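Local structure of transcription initiation factor IIB (Methanocaldococcus jannaschii, 5O9J) at residues I24-D29 against A161-T165; F65-S69 against L164-A169; V92-V98 against I109-E113; E113-G117 against K147-I151; I119-A123 against G177-L181. The protein probably excises itself from a transcription factor IIB precursor as a HINT-fold mini-intein, joining its flanking sequences by protein splicing. All coordinates share one frame. Residue numbers count along the deposited sequence, not the author numbering.

Contact 1. Residues I24-D29 against A161-T165; sequences IGELID and AYDLT. With GOL (glycerol), chain G.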
# COMPACT_ATOMS: atom_id res chain seq x y z
N ILE A 24 4.46 -8.82 -2.55
CA ILE A 24 5.43 -7.86 -2.05
C ILE A 24 6.30 -8.47 -0.94
O ILE A 24 7.50 -8.26 -0.92
CB ILE A 24 4.74 -6.57 -1.56
CG1 ILE A 24 5.77 -5.55 -1.08
CG2 ILE A 24 3.73 -6.86 -0.45
CD1 ILE A 24 5.13 -4.26 -0.62
N GLY A 25 5.69 -9.23 -0.04
CA GLY A 25 6.43 -9.85 1.06
C GLY A 25 7.45 -10.87 0.59
O GLY A 25 8.55 -10.97 1.13
N GLU A 26 7.07 -11.64 -0.43
CA GLU A 26 7.95 -12.65 -1.01
C GLU A 26 9.22 -12.03 -1.61
O GLU A 26 10.33 -12.47 -1.33
CB GLU A 26 7.20 -13.44 -2.08
CG GLU A 26 7.95 -14.63 -2.66
CD GLU A 26 7.00 -15.63 -3.30
OE1 GLU A 26 7.48 -16.60 -3.93
OE2 GLU A 26 5.77 -15.46 -3.16
N LEU A 27 9.03 -11.00 -2.43
CA LEU A 27 10.16 -10.25 -2.98
C LEU A 27 11.09 -9.71 -1.89
O LEU A 27 12.31 -9.89 -1.95
CB LEU A 27 9.66 -9.08 -3.81
CG LEU A 27 10.73 -8.10 -4.30
CD1 LEU A 27 11.57 -8.71 -5.42
CD2 LEU A 27 10.09 -6.80 -4.75
N ILE A 28 10.51 -9.01 -0.92
CA ILE A 28 11.30 -8.31 0.08
C ILE A 28 12.03 -9.28 1.01
O ILE A 28 13.17 -9.03 1.42
CB ILE A 28 10.40 -7.35 0.89
CG1 ILE A 28 10.02 -6.14 0.02
CG2 ILE A 28 11.09 -6.88 2.17
CD1 ILE A 28 9.11 -5.13 0.70
N ASP A 29 11.38 -10.39 1.35
CA ASP A 29 12.04 -11.44 2.11
C ASP A 29 13.26 -11.95 1.37
O ASP A 29 14.33 -12.10 1.95
CB ASP A 29 11.09 -12.59 2.41
CG ASP A 29 10.20 -12.33 3.61
OD1 ASP A 29 10.47 -11.37 4.36
OD2 ASP A 29 9.25 -13.10 3.82
N ALA A 161 4.89 -6.65 8.18
CA ALA A 161 4.37 -5.72 7.19
C ALA A 161 5.56 -5.15 6.42
O ALA A 161 6.67 -5.13 6.95
CB ALA A 161 3.58 -4.62 7.84
N TYR A 162 5.33 -4.69 5.20
CA TYR A 162 6.44 -4.41 4.29
C TYR A 162 6.44 -3.01 3.68
O TYR A 162 5.38 -2.39 3.51
CB TYR A 162 6.46 -5.48 3.19
CG TYR A 162 6.59 -6.88 3.74
CD1 TYR A 162 5.47 -7.58 4.16
CD2 TYR A 162 7.84 -7.49 3.87
CE1 TYR A 162 5.58 -8.86 4.69
CE2 TYR A 162 7.95 -8.77 4.39
CZ TYR A 162 6.82 -9.45 4.80
OH TYR A 162 6.90 -10.72 5.32
N ASP A 163 7.63 -2.54 3.34
CA ASP A 163 7.85 -1.19 2.84
C ASP A 163 8.76 -1.15 1.61
O ASP A 163 9.78 -1.84 1.56
CB ASP A 163 8.46 -0.31 3.93
CG ASP A 163 7.43 0.48 4.72
OD1 ASP A 163 6.99 1.53 4.22
OD2 ASP A 163 7.06 0.04 5.83
N LEU A 164 8.39 -0.34 0.63
CA LEU A 164 9.30 0.01 -0.44
C LEU A 164 9.62 1.49 -0.28
O LEU A 164 8.78 2.25 0.19
CB LEU A 164 8.69 -0.26 -1.82
CG LEU A 164 8.22 -1.68 -2.15
CD1 LEU A 164 7.50 -1.72 -3.50
CD2 LEU A 164 9.39 -2.65 -2.16
N THR A 165 10.84 1.88 -0.63
CA THR A 165 11.15 3.30 -0.71
C THR A 165 11.31 3.67 -2.17
O THR A 165 12.21 3.19 -2.86
CB THR A 165 12.43 3.67 0.07
OG1 THR A 165 12.26 3.38 1.46
CG2 THR A 165 12.73 5.16 -0.08
C1 GOL G . 9.11 -11.99 7.31
O1 GOL G . 9.19 -11.24 6.12
C2 GOL G . 8.71 -13.43 6.99
O2 GOL G . 9.89 -14.20 6.83
C3 GOL G . 7.92 -13.99 8.16
O3 GOL G . 8.04 -15.39 8.19

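Contact 2. Residues F65-S69 against L164-A169; sequences FMPVS and LTVPNA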
# COMPACT_ATOMS: atom_id res chain seq x y z
N PHE A 65 7.31 2.63 -14.35
CA PHE A 65 8.30 1.95 -13.52
C PHE A 65 9.25 2.97 -12.90
O PHE A 65 9.81 3.81 -13.60
CB PHE A 65 9.08 0.92 -14.32
CG PHE A 65 8.33 -0.36 -14.54
CD1 PHE A 65 8.02 -1.19 -13.47
CD2 PHE A 65 7.92 -0.73 -15.82
CE1 PHE A 65 7.33 -2.36 -13.67
CE2 PHE A 65 7.23 -1.90 -16.02
CZ PHE A 65 6.93 -2.72 -14.95
N MET A 66 9.41 2.90 -11.58
CA MET A 66 10.30 3.80 -10.84
C MET A 66 11.21 3.00 -9.92
O MET A 66 10.76 2.05 -9.27
CB MET A 66 9.51 4.80 -9.99
CG MET A 66 8.58 5.74 -10.78
SD MET A 66 9.50 7.03 -11.63
CE MET A 66 10.13 7.99 -10.26
N PRO A 67 12.50 3.38 -9.86
CA PRO A 67 13.50 2.74 -9.00
C PRO A 67 13.08 2.64 -7.54
O PRO A 67 12.61 3.62 -6.96
CB PRO A 67 14.71 3.67 -9.12
CG PRO A 67 14.58 4.25 -10.49
CD PRO A 67 13.10 4.46 -10.67
N VAL A 68 13.27 1.46 -6.96
CA VAL A 68 13.16 1.27 -5.52
C VAL A 68 14.57 1.40 -4.95
O VAL A 68 15.51 0.77 -5.44
CB VAL A 68 12.56 -0.10 -5.17
CG1 VAL A 68 12.50 -0.30 -3.64
CG2 VAL A 68 11.16 -0.23 -5.80
N SER A 69 14.74 2.22 -3.92
CA SER A 69 16.07 2.45 -3.37
C SER A 69 16.38 1.45 -2.26
O SER A 69 17.50 0.94 -2.17
CB SER A 69 16.20 3.87 -2.84
OG SER A 69 15.17 4.13 -1.90
N LEU A 164 8.39 -0.34 0.63
CA LEU A 164 9.30 0.01 -0.44
C LEU A 164 9.62 1.49 -0.28
O LEU A 164 8.78 2.25 0.19
CB LEU A 164 8.69 -0.26 -1.82
CG LEU A 164 8.22 -1.68 -2.15
CD1 LEU A 164 7.50 -1.72 -3.50
CD2 LEU A 164 9.39 -2.65 -2.16
N THR A 165 10.84 1.88 -0.63
CA THR A 165 11.15 3.30 -0.71
C THR A 165 11.31 3.67 -2.17
O THR A 165 12.21 3.19 -2.86
CB THR A 165 12.43 3.67 0.07
OG1 THR A 165 12.26 3.38 1.46
CG2 THR A 165 12.73 5.16 -0.08
N VAL A 166 10.40 4.51 -2.64
CA VAL A 166 10.40 4.96 -4.02
C VAL A 166 10.62 6.46 -4.05
O VAL A 166 9.69 7.24 -3.80
CB VAL A 166 9.07 4.59 -4.72
CG1 VAL A 166 9.14 4.93 -6.20
CG2 VAL A 166 8.77 3.11 -4.51
N PRO A 167 11.85 6.89 -4.33
CA PRO A 167 12.19 8.31 -4.48
C PRO A 167 11.43 8.98 -5.62
O PRO A 167 11.08 8.33 -6.60
CB PRO A 167 13.70 8.28 -4.79
CG PRO A 167 14.01 6.85 -5.16
CD PRO A 167 13.05 6.03 -4.36
N ASN A 168 11.18 10.28 -5.48
CA ASN A 168 10.55 11.08 -6.53
C ASN A 168 9.17 10.56 -6.93
O ASN A 168 8.73 10.78 -8.07
CB ASN A 168 11.46 11.16 -7.77
CG ASN A 168 12.83 11.72 -7.45
OD1 ASN A 168 12.97 12.65 -6.65
ND2 ASN A 168 13.86 11.15 -8.06
N ALA A 169 8.50 9.88 -6.01
CA ALA A 169 7.15 9.40 -6.23
C ALA A 169 6.44 9.20 -4.90
O ALA A 169 5.29 9.61 -4.73
CB ALA A 169 7.15 8.11 -7.04

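Contact 3. Residues V92-V98 against I109-E113; sequences VTRSHSV and IRVDE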
# COMPACT_ATOMS: atom_id res chain seq x y z
N VAL A 92 -4.86 -3.51 5.94
CA VAL A 92 -3.85 -2.49 6.23
C VAL A 92 -3.61 -2.34 7.72
O VAL A 92 -4.43 -2.72 8.55
CB VAL A 92 -4.25 -1.10 5.65
CG1 VAL A 92 -4.31 -1.15 4.15
CG2 VAL A 92 -5.58 -0.65 6.21
N THR A 93 -2.46 -1.77 8.06
CA THR A 93 -2.14 -1.48 9.45
C THR A 93 -2.90 -0.26 9.92
O THR A 93 -3.48 0.49 9.13
CB THR A 93 -0.64 -1.26 9.65
OG1 THR A 93 -0.22 -0.13 8.88
CG2 THR A 93 0.14 -2.49 9.21
N ARG A 94 -2.88 -0.07 11.23
CA ARG A 94 -3.69 0.92 11.91
C ARG A 94 -3.37 2.34 11.48
O ARG A 94 -4.24 3.21 11.45
CB ARG A 94 -3.50 0.76 13.43
CG ARG A 94 -3.11 2.02 14.17
CD ARG A 94 -3.14 1.80 15.67
NE ARG A 94 -4.41 1.25 16.12
CZ ARG A 94 -4.59 -0.02 16.48
NH1 ARG A 94 -3.57 -0.87 16.42
NH2 ARG A 94 -5.78 -0.44 16.87
N SER A 95 -2.11 2.58 11.14
CA SER A 95 -1.65 3.93 10.87
C SER A 95 -1.98 4.41 9.46
O SER A 95 -1.36 5.35 8.98
CB SER A 95 -0.15 4.03 11.09
OG SER A 95 0.53 3.19 10.16
N HIS A 96 -2.92 3.77 8.78
CA HIS A 96 -3.30 4.23 7.45
C HIS A 96 -4.61 4.98 7.49
O HIS A 96 -5.47 4.71 8.33
CB HIS A 96 -3.41 3.07 6.46
CG HIS A 96 -2.09 2.53 6.02
ND1 HIS A 96 -1.41 1.55 6.71
CD2 HIS A 96 -1.31 2.86 4.96
CE1 HIS A 96 -0.28 1.29 6.09
NE2 HIS A 96 -0.18 2.07 5.03
N SER A 97 -4.78 5.92 6.57
CA SER A 97 -6.02 6.67 6.50
C SER A 97 -6.62 6.54 5.11
O SER A 97 -5.91 6.29 4.13
CB SER A 97 -5.78 8.13 6.85
OG SER A 97 -5.02 8.76 5.84
N VAL A 98 -7.94 6.71 5.02
CA VAL A 98 -8.64 6.56 3.76
C VAL A 98 -9.71 7.64 3.60
O VAL A 98 -10.33 8.06 4.58
CB VAL A 98 -9.31 5.18 3.64
CG1 VAL A 98 -8.26 4.10 3.47
CG2 VAL A 98 -10.17 4.90 4.85
N ILE A 109 -9.63 9.56 6.86
CA ILE A 109 -9.88 9.02 8.20
C ILE A 109 -9.01 7.79 8.49
O ILE A 109 -8.96 6.86 7.68
CB ILE A 109 -11.36 8.63 8.39
CG1 ILE A 109 -12.27 9.84 8.15
CG2 ILE A 109 -11.61 8.04 9.78
CD1 ILE A 109 -11.97 11.01 9.06
N ARG A 110 -8.33 7.78 9.64
CA ARG A 110 -7.58 6.60 10.08
C ARG A 110 -8.46 5.35 10.06
O ARG A 110 -9.66 5.43 10.34
CB ARG A 110 -7.00 6.82 11.47
CG ARG A 110 -5.68 7.56 11.47
CD ARG A 110 -5.16 7.77 12.87
NE ARG A 110 -5.17 6.54 13.66
CZ ARG A 110 -4.09 5.95 14.16
NH1 ARG A 110 -2.89 6.48 13.95
NH2 ARG A 110 -4.21 4.84 14.87
N VAL A 111 -7.88 4.21 9.70
CA VAL A 111 -8.65 2.99 9.51
C VAL A 111 -9.26 2.46 10.81
O VAL A 111 -10.28 1.76 10.79
CB VAL A 111 -7.80 1.87 8.88
CG1 VAL A 111 -7.38 2.25 7.46
CG2 VAL A 111 -6.58 1.58 9.74
N ASP A 112 -8.65 2.81 11.94
CA ASP A 112 -9.14 2.34 13.23
C ASP A 112 -10.27 3.23 13.76
O ASP A 112 -10.88 2.92 14.77
CB ASP A 112 -7.99 2.25 14.25
CG ASP A 112 -7.31 3.59 14.50
OD1 ASP A 112 -7.59 4.56 13.77
OD2 ASP A 112 -6.49 3.66 15.44
N GLU A 113 -10.54 4.33 13.06
CA GLU A 113 -11.64 5.22 13.42
C GLU A 113 -12.81 5.07 12.45
O GLU A 113 -13.82 5.76 12.57
CB GLU A 113 -11.16 6.67 13.47
CG GLU A 113 -10.06 6.92 14.49
CD GLU A 113 -9.70 8.39 14.63
OE1 GLU A 113 -10.41 9.24 14.05
OE2 GLU A 113 -8.71 8.70 15.33

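Contact 4. Residues E113-G117 against K147-I151; sequences ELKVG and KIKEI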
# COMPACT_ATOMS: atom_id res chain seq x y z
N GLU A 113 -10.54 4.33 13.06
CA GLU A 113 -11.64 5.22 13.42
C GLU A 113 -12.81 5.07 12.45
O GLU A 113 -13.82 5.76 12.57
CB GLU A 113 -11.16 6.67 13.47
CG GLU A 113 -10.06 6.92 14.49
CD GLU A 113 -9.70 8.39 14.63
OE1 GLU A 113 -10.41 9.24 14.05
OE2 GLU A 113 -8.71 8.70 15.33
N LEU A 114 -12.67 4.17 11.50
CA LEU A 114 -13.75 3.88 10.57
C LEU A 114 -14.84 3.06 11.26
O LEU A 114 -14.57 2.32 12.20
CB LEU A 114 -13.23 3.13 9.35
CG LEU A 114 -12.37 3.91 8.37
CD1 LEU A 114 -11.75 2.95 7.39
CD2 LEU A 114 -13.21 4.96 7.66
N LYS A 115 -16.07 3.19 10.76
CA LYS A 115 -17.21 2.46 11.29
C LYS A 115 -18.00 1.83 10.16
O LYS A 115 -18.04 2.36 9.06
CB LYS A 115 -18.10 3.39 12.11
CG LYS A 115 -17.42 3.96 13.35
CD LYS A 115 -18.14 5.18 13.89
CE LYS A 115 -18.14 6.32 12.88
NZ LYS A 115 -18.60 7.61 13.48
N VAL A 116 -18.63 0.68 10.43
CA VAL A 116 -19.53 0.05 9.46
C VAL A 116 -20.57 1.08 9.03
O VAL A 116 -21.05 1.86 9.85
CB VAL A 116 -20.23 -1.20 10.06
CG1 VAL A 116 -21.26 -1.76 9.09
CG2 VAL A 116 -19.20 -2.26 10.42
N GLY A 117 -20.90 1.11 7.74
CA GLY A 117 -21.80 2.13 7.23
C GLY A 117 -21.11 3.38 6.71
O GLY A 117 -21.72 4.16 5.97
N LYS A 147 -20.08 1.79 0.70
CA LYS A 147 -20.25 1.62 2.14
C LYS A 147 -19.38 0.49 2.68
O LYS A 147 -19.22 -0.55 2.05
CB LYS A 147 -21.72 1.33 2.49
CG LYS A 147 -22.65 2.54 2.50
CD LYS A 147 -24.04 2.18 3.04
CE LYS A 147 -25.00 3.37 3.00
NZ LYS A 147 -26.11 3.22 2.01
N ILE A 148 -18.81 0.71 3.86
CA ILE A 148 -18.12 -0.35 4.57
C ILE A 148 -19.13 -1.39 5.08
O ILE A 148 -20.14 -1.03 5.68
CB ILE A 148 -17.31 0.22 5.76
CG1 ILE A 148 -16.18 1.12 5.25
CG2 ILE A 148 -16.77 -0.91 6.63
CD1 ILE A 148 -15.38 1.80 6.34
N LYS A 149 -18.88 -2.66 4.80
CA LYS A 149 -19.72 -3.74 5.30
C LYS A 149 -19.16 -4.33 6.59
O LYS A 149 -19.86 -4.42 7.60
CB LYS A 149 -19.87 -4.85 4.26
CG LYS A 149 -20.68 -4.47 3.04
CD LYS A 149 -21.20 -5.71 2.33
CE LYS A 149 -20.07 -6.68 1.98
NZ LYS A 149 -20.58 -7.95 1.39
N GLU A 150 -17.91 -4.75 6.54
CA GLU A 150 -17.24 -5.29 7.72
C GLU A 150 -15.95 -4.54 8.01
O GLU A 150 -15.34 -3.95 7.12
CB GLU A 150 -16.93 -6.78 7.55
CG GLU A 150 -18.14 -7.67 7.37
CD GLU A 150 -17.78 -9.07 6.90
OE1 GLU A 150 -16.61 -9.48 7.07
OE2 GLU A 150 -18.67 -9.76 6.34
N ILE A 151 -15.56 -4.57 9.28
CA ILE A 151 -14.22 -4.19 9.72
C ILE A 151 -13.70 -5.29 10.64
O ILE A 151 -14.12 -5.40 11.79
CB ILE A 151 -14.19 -2.85 10.47
CG1 ILE A 151 -14.72 -1.71 9.60
CG2 ILE A 151 -12.77 -2.54 10.90
CD1 ILE A 151 -14.74 -0.37 10.31

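Contact 5. Residues I119-A123 against G177-L181; sequences ILVLA and GGFVL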
# COMPACT_ATOMS: atom_id res chain seq x y z
N ILE A 119 -18.97 5.75 4.39
CA ILE A 119 -18.85 5.80 2.94
C ILE A 119 -17.41 6.12 2.54
O ILE A 119 -16.91 7.21 2.81
CB ILE A 119 -19.79 6.84 2.32
CG1 ILE A 119 -21.25 6.50 2.63
CG2 ILE A 119 -19.57 6.92 0.80
CD1 ILE A 119 -22.25 7.42 1.97
N LEU A 120 -16.76 5.16 1.90
CA LEU A 120 -15.40 5.35 1.40
C LEU A 120 -15.42 5.83 -0.03
O LEU A 120 -16.32 5.49 -0.80
CB LEU A 120 -14.59 4.06 1.51
CG LEU A 120 -14.32 3.57 2.93
CD1 LEU A 120 -13.30 2.43 2.92
CD2 LEU A 120 -13.84 4.72 3.80
N VAL A 121 -14.43 6.63 -0.39
CA VAL A 121 -14.27 7.05 -1.77
C VAL A 121 -13.12 6.26 -2.38
O VAL A 121 -11.97 6.42 -2.00
CB VAL A 121 -13.99 8.55 -1.88
CG1 VAL A 121 -13.98 8.99 -3.35
CG2 VAL A 121 -15.03 9.34 -1.09
N LEU A 122 -13.45 5.38 -3.32
CA LEU A 122 -12.42 4.58 -3.97
C LEU A 122 -12.17 5.11 -5.36
O LEU A 122 -13.07 5.63 -6.01
CB LEU A 122 -12.82 3.11 -4.03
CG LEU A 122 -12.61 2.29 -2.75
CD1 LEU A 122 -13.65 2.63 -1.70
CD2 LEU A 122 -12.62 0.80 -3.06
N ALA A 123 -10.94 4.98 -5.83
CA ALA A 123 -10.66 5.29 -7.22
C ALA A 123 -11.32 4.22 -8.07
O ALA A 123 -11.50 3.08 -7.64
CB ALA A 123 -9.17 5.35 -7.47
N GLY A 177 -8.29 -3.37 -5.89
CA GLY A 177 -9.53 -2.87 -5.33
C GLY A 177 -9.85 -1.45 -5.73
O GLY A 177 -11.00 -1.13 -6.03
N GLY A 178 -8.84 -0.59 -5.73
CA GLY A 178 -9.06 0.81 -6.04
C GLY A 178 -8.97 1.66 -4.79
O GLY A 178 -9.34 2.83 -4.80
N PHE A 179 -8.50 1.06 -3.70
CA PHE A 179 -8.28 1.83 -2.48
C PHE A 179 -7.08 2.75 -2.65
O PHE A 179 -6.11 2.39 -3.31
CB PHE A 179 -8.05 0.92 -1.28
CG PHE A 179 -9.21 0.05 -0.93
CD1 PHE A 179 -9.37 -1.20 -1.51
CD2 PHE A 179 -10.15 0.47 0.01
CE1 PHE A 179 -10.43 -2.01 -1.17
CE2 PHE A 179 -11.21 -0.33 0.35
CZ PHE A 179 -11.36 -1.57 -0.25
N VAL A 180 -7.14 3.93 -2.06
CA VAL A 180 -5.93 4.73 -1.90
C VAL A 180 -5.62 4.85 -0.42
O VAL A 180 -6.38 5.42 0.36
CB VAL A 180 -6.08 6.13 -2.52
CG1 VAL A 180 -4.79 6.91 -2.35
CG2 VAL A 180 -6.45 6.00 -3.98
N LEU A 181 -4.49 4.27 -0.03
CA LEU A 181 -4.12 4.21 1.38
C LEU A 181 -3.06 5.25 1.68
O LEU A 181 -1.96 5.21 1.11
CB LEU A 181 -3.62 2.81 1.74
CG LEU A 181 -4.55 1.61 1.51
CD1 LEU A 181 -5.99 1.90 1.95
CD2 LEU A 181 -4.50 1.14 0.05
O HOH W 1 -12.59 0.70 -7.05

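Contact 1. Residues I24-D29 against A161-T165
Gly25 is the hollow into which the broad face of Tyr162 fits. Its CA lies 3.6 Å from the centroid of the Tyr162 ring and 5° off the ring normal, a CH-pi contact made possible by the missing side chain, since a CB would sit only 3.1 Å from Tyr162 CE1. One turn apart on the helix, Ile24 and Ile28 fill the space beside the ring. Ile28 reaches in further: its CD1 is wedged 3.7 Å from Tyr162 CB, 3.8 Å from Leu164 CD2 and 3.5 Å from Asp163 O. Ile24 CD1 closes the same gap, 4.3 Å from Leu164 CG. Segment 24-29 crosses segment 161-165 at 72°, the axes 8.7 Å apart; this packs the short helix of the mostly beta HINT fold against the Tyr162 and Leu164 side of the strand. The CA-to-CB bond of Asp163 points away, and its carboxylate accepts from the backbone NH groups of Tyr3 and Ala4. At the ring edge, Asp29 OD1 approaches Tyr162 CE2 to 3.6 Å while forming a salt bridge with Arg73. The Tyr162 hydroxyl hydrogen-bonds to Ser158 and, in the model, to O1 of a less certainly placed glycerol, probably from the crystallisation liquor.

Contact 2. Residues F65-S69 against L164-A169
Met66, Val68 and Val166 make up the apolar centre. Val166 CG1 packs 3.8 Å from Met66 CB, and its CG2 lies 4.3 Å from Val68 CG2, so the valine touches two residues that sit either side of Pro67. Val68 also reaches Leu164, CG1 to CD2 at 4.2 Å, which extends the patch onto strand 160-165, and Val54 of strand 52-57 touches both Val68 and Val166. Further out, the methionine methyl rests against the bend that follows Val166: Met66 CE is 3.8 Å from both Pro167 O and Asn168 O and 4.4 Å from Ala169 CB. Asn168 takes left-handed helical backbone angles there, turning the chain. Pro67 O meets Pro167 CD at 3.6 Å, and an ammonium ion, probably from the crystallisation liquor, hydrogen-bonds to the carbonyls of Pro67 and Pro167. The polar edge centres on one acceptor, Thr165 O, which receives a nearly straight hydrogen bond from Ser69 N at 2.9 Å and a longer one from Ser69 OG at 3.3 Å; Val68 CA adds a CA-H...O contact to the same Thr165 O at 3.4 Å. Thr165 also makes a backbone hydrogen bond with Glu70 of strand 70-75. The contact joins the sheet of strands 52-57 and 63-67 to that of strands 70-75 and 160-165, and the sequence Tyr-Asp-Leu-Thr-Val-Pro, residues 162-167, matches block F of the intein HINT fold.

Contact 3. Residues V92-V98 against I109-E113
Ile109 opens the pairing with two backbone hydrogen bonds, Ile109 N to Val98 O at 2.8 Å and Val98 N to Ile109 O at 2.9 Å. Arg110 follows as the non-hydrogen-bonded antiparallel partner of Ser97, and its guanidinium turns one face to Arg94 O and Ser95 CA. Val111 N donates to His96 O at 2.8 Å; Val111 CG1 packs 3.6 Å from Val92 CG2, and its CG2 lies 3.3 Å from both Thr93 O and Arg94 O of the type I turn. The sequence of that turn, Thr-Arg-Ser-His, matches the TxxH motif of intein block B, and His96 NE2 makes a weak hydrogen bond to Tyr3 O, consistent with a place near the N-terminal splice junction. Asp112 completes the contact with a carboxylate shared by two arginines: Asp112 OD2 lies 2.6 Å from Arg110 NH2 and 3.3 Å from Arg94 NE, and Arg94 has a second acid in Glu78. With Arg94 NE and Arg110 NH2 only 3.8 Å apart, the aspartate offsets charges that would otherwise repel.

Contact 4. Residues E113-G117 against K147-I151
Ile148, Val116 and Ile151 supply most of the buried surface. Ile148 points its side chain at the loop, where its CD1 meets Leu114 CB at 3.9 Å and Lys115 O at 3.8 Å; its carbonyl accepts the backbone hydrogen bond that links the two segments, from Gly117 N to Ile148 O at 3.1 Å and almost straight. Val116 lies over the same strand backbone, CG1 being 3.4 Å from Lys149 O and 3.7 Å from Ile148 O. Ile151 closes the other end: its CD1 comes 3.3 Å from Leu114 O and 3.9 Å from Leu114 CB. Two side chains three residues apart can both face the loop because a classic beta bulge intervenes, Lys149 and Glu150 both standing opposite Val83. Gly117 has a positive phi that would jam a CB against the preceding carbonyl. The loop leads from strand 105-110 alongside residues 147-151 to strand 119-123, which pairs with strand 143-154, and Leu114 drops into the space between Ile82, Val98, Thr100 and Leu120, joining two sheets of the HINT fold.

Contact 5. Residues I119-A123 against G177-L181
Leu122 sets its CD2 methyl over the face of the Phe179 ring, 3.7 Å from the centroid and 6° off the ring normal, a CH-pi contact. Leu120 meets the ring edge, Leu120 CD1 to Phe179 CE2 at 4.3 Å, so two leucines touch the face and the edge of one aromatic. Phe179 belongs to the C-terminal block G of inteins, which ends in His182-Asn183; the loop leading into strand 180-183 packs on strand 119-123 of a neighbouring HINT-fold sheet. The two segments run 98° apart end to end and meet through one backbone hydrogen bond, Ala123 N to Gly178 O at 2.9 Å. A side chain on Gly178 would run into Ala123 O, and the backbone angles of Gly177 and Gly178 would each push a CB against the preceding carbonyl. Asn128 OD1 accepts from the NH groups of Gly178 and Phe179. Ala123 CB touches Val180 CG2 at 4.5 Å, and a water donates to both Ala123 O at 2.7 Å and Gly177 O at 2.6 Å.

Contacts 1 and 2 occupy one half of the fold, sharing Leu164 and Thr165 at the end of strand 160-165, with centres 13 Å apart. Contacts 3, 4 and 5 lie in the other half, their centres 12 to 13 Å from one another. There Val98 unites them, packing on Leu114 (Val98 CG2 to Leu114 CD1, 3.6 Å) and on Leu181 (Val98 CG1 to Leu181 CD1, 3.5 Å). Contacts 1 and 3 touch at Ala161 CB and Thr93 CG2, 4.3 Å apart. Near this seam, Asp163 of contact 1 hydrogen-bonds to the chain's first modelled residue, Tyr3, and His96 of contact 3 does so weakly, consistent with a splicing site between the halves. Contact 4 is remote, its nearest atoms about 17 Å from contact 1.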